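Local coordinates for protein O-methyltransferase (Saccharopolyspora spinosa, PDB 4CE0) that probably transfers a methyl group from S-adenosylmethionine to the 4'-hydroxyl of the rhamnose in spinosyn biosynthesis, using a bound magnesium ion, at residues His65-Val70 / Ile91-Val96. Numbering follows the deposited sequence.
Sequences HCVEAV and IFMRAV
In the Rossmann-like fold of this class I methyltransferase, helices 56-73 and 88-100 pack side by side on one face of the central sheet, and Val-67 meets Val-96 between them. The two segments run in roughly the same direction, their axes 34° apart and 10.3 Å from each other at closest approach. Strand 78-82 links the two helices in sequence and lies beneath them: its Phe-79 touches both Val-67 and Met-93, closing the groove from the sheet side. The two valines point at one another tip to tip. In each, CG1 lies anti to the backbone N (chi1 170° in Val-67, -177° in Val-96), which carries this branch across the gap. The other branches have different neighbours. CG2 of Val-67 approaches CG of Met-93 at 4.3 Å, while CG2 of Val-96 sits 3.6 Å above the ring plane of Phe-92, one turn back, offset toward its rim. Glu-68 adds only its aliphatic part, with CG near Val-96; its OE2 is hydrogen-bonded to Gln-64. The interface is thus apolar and small, with the Met-93 side chain about 8 Å from the bound S-adenosylhomocysteine, and its tightest point is the 3.5 Å between CG1 of Val-67 and CG1 of Val-96.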
loop_
_atom_site.group_PDB
_atom_site.type_symbol
_atom_site.label_atom_id
_atom_site.label_comp_id
_atom_site.label_asym_id
_atom_site.label_seq_id
_atom_site.Cartn_x
_atom_site.Cartn_y
_atom_site.Cartn_z
ATOM N N HIS A 65 -6.886 -10.063 -13.380
ATOM C CA HIS A 65 -6.908 -10.597 -14.762
ATOM C C HIS A 65 -8.303 -10.478 -15.335
ATOM O O HIS A 65 -8.493 -9.961 -16.440
ATOM C CB HIS A 65 -6.488 -12.082 -14.775
ATOM C CG HIS A 65 -6.650 -12.753 -16.111
ATOM N ND1 HIS A 65 -7.827 -13.354 -16.508
ATOM C CD2 HIS A 65 -5.779 -12.911 -17.133
ATOM C CE1 HIS A 65 -7.675 -13.850 -17.724
ATOM N NE2 HIS A 65 -6.440 -13.604 -18.124
ATOM N N CYS A 66 -9.306 -10.906 -14.559
ATOM C CA CYS A 66 -10.703 -10.834 -15.016
ATOM C C CYS A 66 -11.222 -9.393 -15.219
ATOM O O CYS A 66 -11.861 -9.075 -16.214
ATOM C CB CYS A 66 -11.631 -11.583 -14.045
ATOM S SG CYS A 66 -11.311 -13.384 -13.967
ATOM N N VAL A 67 -10.996 -8.536 -14.239
ATOM C CA VAL A 67 -11.461 -7.170 -14.321
ATOM C C VAL A 67 -10.759 -6.510 -15.510
ATOM O O VAL A 67 -11.412 -5.787 -16.265
ATOM C CB VAL A 67 -11.133 -6.393 -13.009
ATOM C CG1 VAL A 67 -11.400 -4.865 -13.164
ATOM C CG2 VAL A 67 -11.893 -7.017 -11.823
ATOM N N GLU A 68 -9.445 -6.757 -15.674
ATOM C CA GLU A 68 -8.691 -6.099 -16.760
ATOM C C GLU A 68 -9.171 -6.544 -18.135
ATOM O O GLU A 68 -9.181 -5.752 -19.082
ATOM C CB GLU A 68 -7.169 -6.312 -16.624
ATOM C CG GLU A 68 -6.532 -5.352 -15.581
ATOM C CD GLU A 68 -5.044 -5.536 -15.380
ATOM O OE1 GLU A 68 -4.436 -6.287 -16.156
ATOM O OE2 GLU A 68 -4.485 -4.917 -14.447
ATOM N N ALA A 69 -9.586 -7.804 -18.230
ATOM C CA ALA A 69 -10.010 -8.395 -19.503
ATOM C C ALA A 69 -11.339 -7.805 -19.911
ATOM O O ALA A 69 -11.565 -7.453 -21.084
ATOM C CB ALA A 69 -10.111 -9.923 -19.385
ATOM N N VAL A 70 -12.227 -7.699 -18.934
ATOM C CA VAL A 70 -13.536 -7.082 -19.140
ATOM C C VAL A 70 -13.412 -5.629 -19.606
ATOM O O VAL A 70 -14.186 -5.168 -20.463
ATOM C CB VAL A 70 -14.330 -7.150 -17.831
ATOM C CG1 VAL A 70 -15.197 -5.954 -17.629
ATOM C CG2 VAL A 70 -15.140 -8.475 -17.752
ATOM N N ILE A 91 -12.720 -3.739 -2.441
ATOM C CA ILE A 91 -11.786 -2.598 -2.505
ATOM C C ILE A 91 -10.868 -2.738 -3.721
ATOM O O ILE A 91 -10.666 -1.776 -4.486
ATOM C CB ILE A 91 -10.971 -2.467 -1.221
ATOM C CG1 ILE A 91 -11.890 -2.054 -0.072
ATOM C CG2 ILE A 91 -9.882 -1.399 -1.333
ATOM C CD1 ILE A 91 -11.301 -2.290 1.275
ATOM N N PHE A 92 -10.345 -3.942 -3.922
ATOM C CA PHE A 92 -9.470 -4.176 -5.051
ATOM C C PHE A 92 -10.144 -3.924 -6.389
ATOM O O PHE A 92 -9.587 -3.238 -7.225
ATOM C CB PHE A 92 -8.888 -5.586 -5.037
ATOM C CG PHE A 92 -7.874 -5.799 -6.097
ATOM C CD1 PHE A 92 -6.619 -5.185 -5.994
ATOM C CD2 PHE A 92 -8.168 -6.569 -7.218
ATOM C CE1 PHE A 92 -5.672 -5.369 -6.978
ATOM C CE2 PHE A 92 -7.236 -6.757 -8.212
ATOM C CZ PHE A 92 -5.968 -6.159 -8.087
ATOM N N MET A 93 -11.364 -4.429 -6.582
ATOM C CA MET A 93 -12.049 -4.179 -7.851
ATOM C C MET A 93 -12.239 -2.677 -8.056
ATOM O O MET A 93 -12.077 -2.155 -9.160
ATOM C CB MET A 93 -13.407 -4.890 -7.895
ATOM C CG MET A 93 -13.303 -6.361 -7.799
ATOM S SD MET A 93 -14.852 -7.193 -8.178
ATOM C CE MET A 93 -15.668 -6.974 -6.636
ATOM N N ARG A 94 -12.579 -1.979 -6.997
ATOM C CA ARG A 94 -12.763 -0.525 -7.109
ATOM C C ARG A 94 -11.428 0.128 -7.462
ATOM O O ARG A 94 -11.365 1.111 -8.218
ATOM C CB ARG A 94 -13.320 0.057 -5.822
ATOM C CG ARG A 94 -13.368 1.623 -5.762
ATOM C CD ARG A 94 -14.330 2.259 -6.734
ATOM N NE ARG A 94 -14.165 3.720 -6.850
ATOM C CZ ARG A 94 -13.433 4.329 -7.788
ATOM N NH1 ARG A 94 -12.737 3.635 -8.686
ATOM N NH2 ARG A 94 -13.373 5.646 -7.822
ATOM N N ALA A 95 -10.352 -0.448 -6.949
ATOM C CA ALA A 95 -9.024 0.145 -7.201
ATOM C C ALA A 95 -8.591 -0.103 -8.651
ATOM O O ALA A 95 -7.935 0.741 -9.257
ATOM C CB ALA A 95 -8.013 -0.386 -6.233
ATOM N N VAL A 96 -8.966 -1.244 -9.222
ATOM C CA VAL A 96 -8.624 -1.471 -10.621
ATOM C C VAL A 96 -9.304 -0.416 -11.526
ATOM O O VAL A 96 -8.643 0.199 -12.382
ATOM C CB VAL A 96 -8.963 -2.875 -11.081
ATOM C CG1 VAL A 96 -8.517 -3.046 -12.516
ATOM C CG2 VAL A 96 -8.284 -3.918 -10.182
#